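Local coordinates for alkyl hydroperoxide reductase AhpD (Deinococcus radiodurans R1, PDB 6K40), which probably acts as an AhpD-like alkyl hydroperoxide reductase that helps this stress-resistant bacterium to remove peroxides, at residues N45-Q50 and A59-F64; A136-L141 and E148-P153. One frame throughout, in Å; residues are numbered along the deposited sequence.

Contact 1 of 2, residues N45-Q50 and A59-F64; sequences NVFRAQ and AWWNYF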
ATOM      1  N   ASN A  45     -14.577 -12.687   4.936  1.00 19.96           N
ATOM      2  CA  ASN A  45     -15.658 -12.200   4.086  1.00 22.49           C
ATOM      3  C   ASN A  45     -15.616 -12.803   2.687  1.00 23.37           C
ATOM      4  O   ASN A  45     -16.657 -12.864   2.022  1.00 24.25           O
ATOM      5  CB  ASN A  45     -15.617 -10.673   4.002  1.00 22.33           C
ATOM      6  CG  ASN A  45     -16.135 -10.005   5.263  1.00 22.13           C
ATOM      7  OD1 ASN A  45     -16.931 -10.583   6.006  1.00 18.40           O
ATOM      8  ND2 ASN A  45     -15.684  -8.778   5.511  1.00 24.97           N
ATOM      9  N   VAL A  46     -14.445 -13.245   2.223  1.00 21.48           N
ATOM     10  CA  VAL A  46     -14.388 -13.925   0.932  1.00 23.07           C
ATOM     11  C   VAL A  46     -15.170 -15.232   0.993  1.00 24.22           C
ATOM     12  O   VAL A  46     -15.853 -15.607   0.031  1.00 24.52           O
ATOM     13  CB  VAL A  46     -12.927 -14.144   0.492  1.00 22.98           C
ATOM     14  CG1 VAL A  46     -12.185 -15.064   1.463  1.00 20.92           C
ATOM     15  CG2 VAL A  46     -12.884 -14.701  -0.925  1.00 23.46           C
ATOM     16  N   PHE A  47     -15.117 -15.920   2.141  1.00 24.07           N
ATOM     17  CA  PHE A  47     -15.843 -17.174   2.313  1.00 24.90           C
ATOM     18  C   PHE A  47     -17.347 -16.973   2.200  1.00 25.48           C
ATOM     19  O   PHE A  47     -18.075 -17.918   1.881  1.00 24.07           O
ATOM     20  CB  PHE A  47     -15.508 -17.801   3.669  1.00 23.89           C
ATOM     21  CG  PHE A  47     -14.119 -18.371   3.755  1.00 21.21           C
ATOM     22  CD1 PHE A  47     -13.293 -18.408   2.644  1.00 19.31           C
ATOM     23  CD2 PHE A  47     -13.640 -18.870   4.957  1.00 20.71           C
ATOM     24  CE1 PHE A  47     -12.013 -18.933   2.730  1.00 18.56           C
ATOM     25  CE2 PHE A  47     -12.366 -19.395   5.050  1.00 19.44           C
ATOM     26  CZ  PHE A  47     -11.551 -19.428   3.933  1.00 18.45           C
ATOM     27  N   ARG A  48     -17.831 -15.766   2.487  1.00 25.43           N
ATOM     28  CA  ARG A  48     -19.245 -15.455   2.321  1.00 26.38           C
ATOM     29  C   ARG A  48     -19.552 -14.984   0.906  1.00 25.67           C
ATOM     30  O   ARG A  48     -20.516 -15.447   0.289  1.00 26.20           O
ATOM     31  CB  ARG A  48     -19.677 -14.382   3.325  1.00 28.06           C
ATOM     32  CG  ARG A  48     -19.555 -14.786   4.781  1.00 29.93           C
ATOM     33  CD  ARG A  48     -20.393 -13.872   5.661  1.00 30.97           C
ATOM     34  NE  ARG A  48     -20.197 -14.151   7.079  1.00 32.62           N
ATOM     35  CZ  ARG A  48     -20.818 -15.121   7.744  1.00 34.53           C
ATOM     36  NH1 ARG A  48     -21.680 -15.913   7.124  1.00 33.76           N
ATOM     37  NH2 ARG A  48     -20.575 -15.298   9.036  1.00 36.71           N
ATOM     38  N   ALA A  49     -18.729 -14.078   0.377  1.00 23.34           N
ATOM     39  CA  ALA A  49     -19.051 -13.435  -0.891  1.00 21.87           C
ATOM     40  C   ALA A  49     -18.844 -14.378  -2.071  1.00 22.73           C
ATOM     41  O   ALA A  49     -19.746 -14.553  -2.900  1.00 23.52           O
ATOM     42  CB  ALA A  49     -18.214 -12.168  -1.055  1.00 21.28           C
ATOM     43  N   GLN A  50     -17.661 -14.990  -2.174  1.00 22.55           N
ATOM     44  CA  GLN A  50     -17.363 -15.823  -3.331  1.00 20.38           C
ATOM     45  C   GLN A  50     -18.120 -17.143  -3.327  1.00 21.77           C
ATOM     46  O   GLN A  50     -18.141 -17.829  -4.354  1.00 22.25           O
ATOM     47  CB  GLN A  50     -15.862 -16.092  -3.396  1.00 20.44           C
ATOM     48  CG  GLN A  50     -15.333 -16.328  -4.794  1.00 20.11           C
ATOM     49  CD  GLN A  50     -13.824 -16.429  -4.821  1.00 19.81           C
ATOM     50  OE1 GLN A  50     -13.125 -15.551  -4.313  1.00 20.05           O
ATOM     51  NE2 GLN A  50     -13.311 -17.501  -5.411  1.00 19.75           N
ATOM     52  N   ALA A  59     -14.116 -26.029  -4.661  1.00 16.35           N
ATOM     53  CA  ALA A  59     -12.939 -26.458  -5.414  1.00 18.93           C
ATOM     54  C   ALA A  59     -11.852 -25.384  -5.401  1.00 22.76           C
ATOM     55  O   ALA A  59     -10.660 -25.690  -5.213  1.00 25.89           O
ATOM     56  CB  ALA A  59     -13.337 -26.807  -6.846  1.00 18.18           C
ATOM     57  N   TRP A  60     -12.246 -24.120  -5.596  1.00 22.42           N
ATOM     58  CA  TRP A  60     -11.287 -23.027  -5.523  1.00 21.01           C
ATOM     59  C   TRP A  60     -10.580 -23.008  -4.177  1.00 19.83           C
ATOM     60  O   TRP A  60      -9.363 -22.819  -4.112  1.00 19.73           O
ATOM     61  CB  TRP A  60     -11.977 -21.684  -5.772  1.00 21.10           C
ATOM     62  CG  TRP A  60     -11.088 -20.529  -5.424  1.00 21.78           C
ATOM     63  CD1 TRP A  60     -10.173 -19.928  -6.237  1.00 22.38           C
ATOM     64  CD2 TRP A  60     -11.004 -19.861  -4.159  1.00 21.84           C
ATOM     65  NE1 TRP A  60      -9.531 -18.919  -5.560  1.00 23.39           N
ATOM     66  CE2 TRP A  60     -10.021 -18.858  -4.282  1.00 22.82           C
ATOM     67  CE3 TRP A  60     -11.663 -20.011  -2.937  1.00 21.33           C
ATOM     68  CZ2 TRP A  60      -9.684 -18.012  -3.230  1.00 21.62           C
ATOM     69  CZ3 TRP A  60     -11.328 -19.171  -1.894  1.00 21.92           C
ATOM     70  CH2 TRP A  60     -10.348 -18.182  -2.046  1.00 22.19           C
ATOM     71  N   TRP A  61     -11.332 -23.191  -3.088  1.00 19.36           N
ATOM     72  CA  TRP A  61     -10.723 -23.143  -1.765  1.00 18.54           C
ATOM     73  C   TRP A  61      -9.798 -24.326  -1.544  1.00 19.08           C
ATOM     74  O   TRP A  61      -8.728 -24.172  -0.955  1.00 18.35           O
ATOM     75  CB  TRP A  61     -11.790 -23.103  -0.675  1.00 18.52           C
ATOM     76  CG  TRP A  61     -11.204 -23.231   0.703  1.00 19.77           C
ATOM     77  CD1 TRP A  61     -11.431 -24.234   1.602  1.00 19.40           C
ATOM     78  CD2 TRP A  61     -10.284 -22.329   1.334  1.00 20.09           C
ATOM     79  NE1 TRP A  61     -10.717 -24.008   2.753  1.00 19.59           N
ATOM     80  CE2 TRP A  61     -10.003 -22.847   2.614  1.00 19.55           C
ATOM     81  CE3 TRP A  61      -9.673 -21.133   0.941  1.00 20.32           C
ATOM     82  CZ2 TRP A  61      -9.138 -22.211   3.505  1.00 18.95           C
ATOM     83  CZ3 TRP A  61      -8.813 -20.502   1.828  1.00 19.82           C
ATOM     84  CH2 TRP A  61      -8.555 -21.042   3.094  1.00 18.07           C
ATOM     85  N   ASN A  62     -10.192 -25.513  -2.007  1.00 19.62           N
ATOM     86  CA  ASN A  62      -9.301 -26.665  -1.933  1.00 19.22           C
ATOM     87  C   ASN A  62      -7.947 -26.342  -2.562  1.00 21.08           C
ATOM     88  O   ASN A  62      -6.895 -26.464  -1.914  1.00 23.12           O
ATOM     89  CB  ASN A  62      -9.966 -27.859  -2.620  1.00 18.71           C
ATOM     90  CG  ASN A  62      -9.115 -29.101  -2.593  1.00 20.23           C
ATOM     91  OD1 ASN A  62      -8.926 -29.720  -1.546  1.00 22.07           O
ATOM     92  ND2 ASN A  62      -8.604 -29.487  -3.756  1.00 20.60           N
ATOM     93  N   TYR A  63      -7.966 -25.863  -3.810  1.00 19.32           N
ATOM     94  CA  TYR A  63      -6.708 -25.562  -4.492  1.00 18.28           C
ATOM     95  C   TYR A  63      -5.940 -24.440  -3.793  1.00 18.79           C
ATOM     96  O   TYR A  63      -4.737 -24.570  -3.525  1.00 19.67           O
ATOM     97  CB  TYR A  63      -6.968 -25.202  -5.955  1.00 19.71           C
ATOM     98  CG  TYR A  63      -5.719 -24.778  -6.703  1.00 21.34           C
ATOM     99  CD1 TYR A  63      -4.514 -25.449  -6.523  1.00 19.83           C
ATOM    100  CD2 TYR A  63      -5.742 -23.709  -7.591  1.00 23.01           C
ATOM    101  CE1 TYR A  63      -3.371 -25.065  -7.199  1.00 19.03           C
ATOM    102  CE2 TYR A  63      -4.602 -23.325  -8.276  1.00 21.77           C
ATOM    103  CZ  TYR A  63      -3.422 -24.004  -8.074  1.00 19.55           C
ATOM    104  OH  TYR A  63      -2.292 -23.618  -8.754  1.00 20.69           O
ATOM    105  N   PHE A  64      -6.618 -23.327  -3.498  1.00 19.08           N
ATOM    106  CA  PHE A  64      -5.955 -22.158  -2.925  1.00 18.04           C
ATOM    107  C   PHE A  64      -5.356 -22.474  -1.562  1.00 18.36           C
ATOM    108  O   PHE A  64      -4.221 -22.088  -1.264  1.00 19.87           O
ATOM    109  CB  PHE A  64      -6.952 -21.000  -2.822  1.00 19.19           C
ATOM    110  CG  PHE A  64      -6.371 -19.745  -2.234  1.00 22.64           C
ATOM    111  CD1 PHE A  64      -5.747 -18.810  -3.044  1.00 22.44           C
ATOM    112  CD2 PHE A  64      -6.451 -19.496  -0.870  1.00 23.53           C
ATOM    113  CE1 PHE A  64      -5.212 -17.656  -2.509  1.00 22.83           C
ATOM    114  CE2 PHE A  64      -5.915 -18.345  -0.327  1.00 23.44           C
ATOM    115  CZ  PHE A  64      -5.295 -17.424  -1.147  1.00 24.32           C
TER
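Phe47 and Trp61 have the closest CA atoms of the two segments, 8.9 Å apart, and a second pairing sets Gln50 opposite Trp60. Segment 45-50 is a short helical turn held by backbone bonds such as Gln50 N to Val46 O, whereas 59-64 lies within the longer helix 54-69. At this separation the gap is bridged by side chains. Phe47 meets Trp61 in a T-shaped stack: the Phe47 edge faces the six-membered ring of Trp61, the centroids are 4.7 Å apart and the planes stand at 74°. The leading atom is Phe47 CZ, 3.5 Å from Trp61 CH2 and displaced toward the rim of the indole, while Phe47 CE1 rests over the CE3-CZ3 side. The contact ties two consecutive helices of this all-helical, AhpD-like fold together, and helix 27-40 packs on the same aromatic pair through Leu32.

Beside the stack, Gln50 reaches Trp60 by a different route. Its CG is anti to the backbone N (chi1 -152°) and the chain runs on extended, which carries NE2 over the centre of the indole, 3.5 Å from Trp60 CD2. The amide plane is inclined 56° to the ring, so the two groups do not lie flat on each other. On the opposite face of the same indole sits Phe64 CB, from one helical turn further along. Val46 adds a looser apolar touch, its CG2 lying 4.5 Å from Trp60 CH2.

Contact 2 of 2, residues A136-L141 and E148-P153; sequences AEKLTL and EADLAP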
ATOM      1  N   ALA A 136       8.014 -11.732  -9.410  1.00 16.55           N
ATOM      2  CA  ALA A 136       6.581 -11.546  -9.207  1.00 15.14           C
ATOM      3  C   ALA A 136       6.087 -10.290  -9.906  1.00 16.73           C
ATOM      4  O   ALA A 136       5.030 -10.299 -10.551  1.00 14.91           O
ATOM      5  CB  ALA A 136       6.268 -11.489  -7.713  1.00 15.15           C
ATOM      6  N   GLU A 137       6.846  -9.196  -9.798  1.00 17.94           N
ATOM      7  CA  GLU A 137       6.437  -7.954 -10.439  1.00 16.75           C
ATOM      8  C   GLU A 137       6.411  -8.100 -11.953  1.00 16.08           C
ATOM      9  O   GLU A 137       5.463  -7.651 -12.609  1.00 16.07           O
ATOM     10  CB  GLU A 137       7.367  -6.816 -10.023  1.00 15.84           C
ATOM     11  CG  GLU A 137       7.071  -5.503 -10.728  1.00 16.91           C
ATOM     12  CD  GLU A 137       7.338  -4.298  -9.852  1.00 18.30           C
ATOM     13  OE1 GLU A 137       7.482  -4.470  -8.624  1.00 19.04           O
ATOM     14  OE2 GLU A 137       7.399  -3.176 -10.394  1.00 19.33           O
ATOM     15  N   LYS A 138       7.435  -8.733 -12.529  1.00 17.89           N
ATOM     16  CA  LYS A 138       7.443  -8.898 -13.977  1.00 18.50           C
ATOM     17  C   LYS A 138       6.288  -9.780 -14.439  1.00 18.70           C
ATOM     18  O   LYS A 138       5.617  -9.465 -15.429  1.00 18.74           O
ATOM     19  CB  LYS A 138       8.778  -9.473 -14.451  1.00 18.75           C
ATOM     20  CG  LYS A 138       9.035  -9.197 -15.925  1.00 19.66           C
ATOM     21  CD  LYS A 138      10.100 -10.099 -16.525  1.00 20.70           C
ATOM     22  CE  LYS A 138       9.988 -10.107 -18.046  1.00 20.31           C
ATOM     23  NZ  LYS A 138      11.272 -10.424 -18.727  1.00 20.82           N
ATOM     24  N   LEU A 139       6.032 -10.883 -13.727  1.00 17.25           N
ATOM     25  CA  LEU A 139       4.962 -11.791 -14.127  1.00 16.70           C
ATOM     26  C   LEU A 139       3.588 -11.156 -13.954  1.00 16.79           C
ATOM     27  O   LEU A 139       2.655 -11.489 -14.693  1.00 16.81           O
ATOM     28  CB  LEU A 139       5.053 -13.099 -13.339  1.00 17.34           C
ATOM     29  CG  LEU A 139       4.124 -14.242 -13.766  1.00 18.63           C
ATOM     30  CD1 LEU A 139       4.271 -14.551 -15.248  1.00 19.57           C
ATOM     31  CD2 LEU A 139       4.385 -15.489 -12.937  1.00 18.73           C
ATOM     32  N   THR A 140       3.446 -10.239 -12.994  1.00 16.56           N
ATOM     33  CA  THR A 140       2.170  -9.555 -12.815  1.00 15.52           C
ATOM     34  C   THR A 140       1.958  -8.477 -13.871  1.00 16.15           C
ATOM     35  O   THR A 140       0.867  -8.373 -14.444  1.00 15.57           O
ATOM     36  CB  THR A 140       2.089  -8.943 -11.416  1.00 15.16           C
ATOM     37  OG1 THR A 140       2.177  -9.979 -10.431  1.00 17.12           O
ATOM     38  CG2 THR A 140       0.773  -8.194 -11.234  1.00 14.55           C
ATOM     39  N   LEU A 141       2.984  -7.674 -14.147  1.00 16.17           N
ATOM     40  CA  LEU A 141       2.803  -6.502 -14.994  1.00 16.28           C
ATOM     41  C   LEU A 141       3.064  -6.771 -16.469  1.00 18.74           C
ATOM     42  O   LEU A 141       2.420  -6.149 -17.321  1.00 22.14           O
ATOM     43  CB  LEU A 141       3.720  -5.372 -14.519  1.00 14.98           C
ATOM     44  CG  LEU A 141       3.456  -4.830 -13.114  1.00 15.87           C
ATOM     45  CD1 LEU A 141       4.413  -3.691 -12.793  1.00 15.80           C
ATOM     46  CD2 LEU A 141       2.011  -4.376 -12.979  1.00 14.74           C
ATOM     47  N   GLU A 148      12.972 -17.821 -20.414  1.00 21.94           N
ATOM     48  CA  GLU A 148      13.659 -18.788 -19.568  1.00 22.45           C
ATOM     49  C   GLU A 148      14.734 -18.122 -18.716  1.00 22.73           C
ATOM     50  O   GLU A 148      14.946 -18.519 -17.563  1.00 23.67           O
ATOM     51  CB  GLU A 148      14.265 -19.896 -20.431  1.00 22.53           C
ATOM     52  CG  GLU A 148      14.929 -21.015 -19.647  1.00 24.04           C
ATOM     53  CD  GLU A 148      15.311 -22.199 -20.522  1.00 24.99           C
ATOM     54  OE1 GLU A 148      15.259 -22.070 -21.764  1.00 24.89           O
ATOM     55  OE2 GLU A 148      15.669 -23.257 -19.965  1.00 25.65           O
ATOM     56  N   ALA A 149      15.396 -17.093 -19.256  1.00 21.99           N
ATOM     57  CA  ALA A 149      16.459 -16.410 -18.522  1.00 22.11           C
ATOM     58  C   ALA A 149      15.952 -15.800 -17.220  1.00 21.32           C
ATOM     59  O   ALA A 149      16.725 -15.648 -16.264  1.00 20.89           O
ATOM     60  CB  ALA A 149      17.095 -15.335 -19.404  1.00 21.92           C
ATOM     61  N   ASP A 150      14.665 -15.445 -17.165  1.00 19.35           N
ATOM     62  CA  ASP A 150      14.088 -14.894 -15.945  1.00 19.76           C
ATOM     63  C   ASP A 150      14.149 -15.872 -14.778  1.00 19.94           C
ATOM     64  O   ASP A 150      14.034 -15.446 -13.624  1.00 20.92           O
ATOM     65  CB  ASP A 150      12.637 -14.474 -16.190  1.00 20.11           C
ATOM     66  CG  ASP A 150      12.523 -13.314 -17.157  1.00 21.16           C
ATOM     67  OD1 ASP A 150      13.381 -12.410 -17.113  1.00 22.58           O
ATOM     68  OD2 ASP A 150      11.570 -13.305 -17.962  1.00 22.90           O
ATOM     69  N   LEU A 151      14.320 -17.167 -15.043  1.00 20.35           N
ATOM     70  CA  LEU A 151      14.452 -18.122 -13.951  1.00 21.67           C
ATOM     71  C   LEU A 151      15.847 -18.122 -13.342  1.00 22.78           C
ATOM     72  O   LEU A 151      16.023 -18.647 -12.236  1.00 23.29           O
ATOM     73  CB  LEU A 151      14.109 -19.534 -14.430  1.00 21.29           C
ATOM     74  CG  LEU A 151      12.707 -19.763 -14.998  1.00 23.19           C
ATOM     75  CD1 LEU A 151      12.538 -21.223 -15.398  1.00 23.31           C
ATOM     76  CD2 LEU A 151      11.624 -19.333 -14.011  1.00 21.20           C
ATOM     77  N   ALA A 152      16.830 -17.534 -14.027  1.00 22.84           N
ATOM     78  CA  ALA A 152      18.211 -17.594 -13.551  1.00 22.09           C
ATOM     79  C   ALA A 152      18.397 -17.022 -12.149  1.00 22.69           C
ATOM     80  O   ALA A 152      19.061 -17.679 -11.329  1.00 22.10           O
ATOM     81  CB  ALA A 152      19.133 -16.906 -14.564  1.00 20.73           C
ATOM     82  N   PRO A 153      17.872 -15.836 -11.800  1.00 20.75           N
ATOM     83  CA  PRO A 153      18.033 -15.371 -10.409  1.00 21.64           C
ATOM     84  C   PRO A 153      17.398 -16.301  -9.391  1.00 22.17           C
ATOM     85  O   PRO A 153      17.992 -16.563  -8.336  1.00 23.17           O
ATOM     86  CB  PRO A 153      17.358 -13.992 -10.423  1.00 22.68           C
ATOM     87  CG  PRO A 153      17.390 -13.568 -11.854  1.00 21.83           C
ATOM     88  CD  PRO A 153      17.188 -14.825 -12.629  1.00 20.37           C
TER
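A connection of two helices through a loop, near the surface, is bridged here by one salt bridge, Lys138 to Asp150. Helix 127-141 forms one side of it; residues 149-150 form a 3-10 turn on the other, leading into helix 151-156. The nearest CA atoms across the segments are those of Lys138 and Asp150, 9.2 Å apart, so the side chains must span the gap. Lys138 does most of the reaching: its CG is anti to the backbone N (chi1 -159°) and the remaining chain is extended, delivering the ammonium group to the carboxylate. Lys138 NZ lies 3.0 Å from Asp150 OD2, approaching on the syn side and 21° out of the carboxylate plane. A second, weak bond runs from Lys138 NZ to Asp150 OD1 at 3.3 Å, making the grip two-pronged but uneven. The two side chains cross at about a right angle, and the aliphatic part of the lysine follows its charged end, with Lys138 CE 3.6 Å from Asp150 OD2.

Both charged groups also bind the intervening loop. Asp150 OD2 accepts from the backbone N of Thr147, and Lys138 NZ donates to the carbonyl O of Glu145. On the lysine's own helix, Thr140 OG1 donates to Ala136 O at 2.9 Å, entering from the opposite face of the carbonyl plane to Thr140 N, which bonds the same oxygen.

Because Asp150 OD2 receives both the ammonium and a backbone N-H, its negative charge is probably stabilised, which would favour the ionised carboxylate. Their separate loop partners make the ion pair part of a small polar network that links the helix end, the loop and the 3-10 turn.

In the fold
Contact 1 closes before contact 2 opens, so the two follow in series along the chain, and they lie on opposite sides of its centre. Their centres are 28 Å apart and their nearest atoms about 11 Å, without touching. Each joins elements close in sequence: helices 45-49 and 54-69 in the first, helix 127-141 and the turn entering helix 151-156 in the second. The long helix 161-184 is common ground, since Trp60 and Phe64 touch it through Met176 and Met173, while Ala136 and Leu139 meet it at Ile171. Helix 161-184 thus packs against residues from the segments of both contacts, and the two local packings belong to the same helical fold.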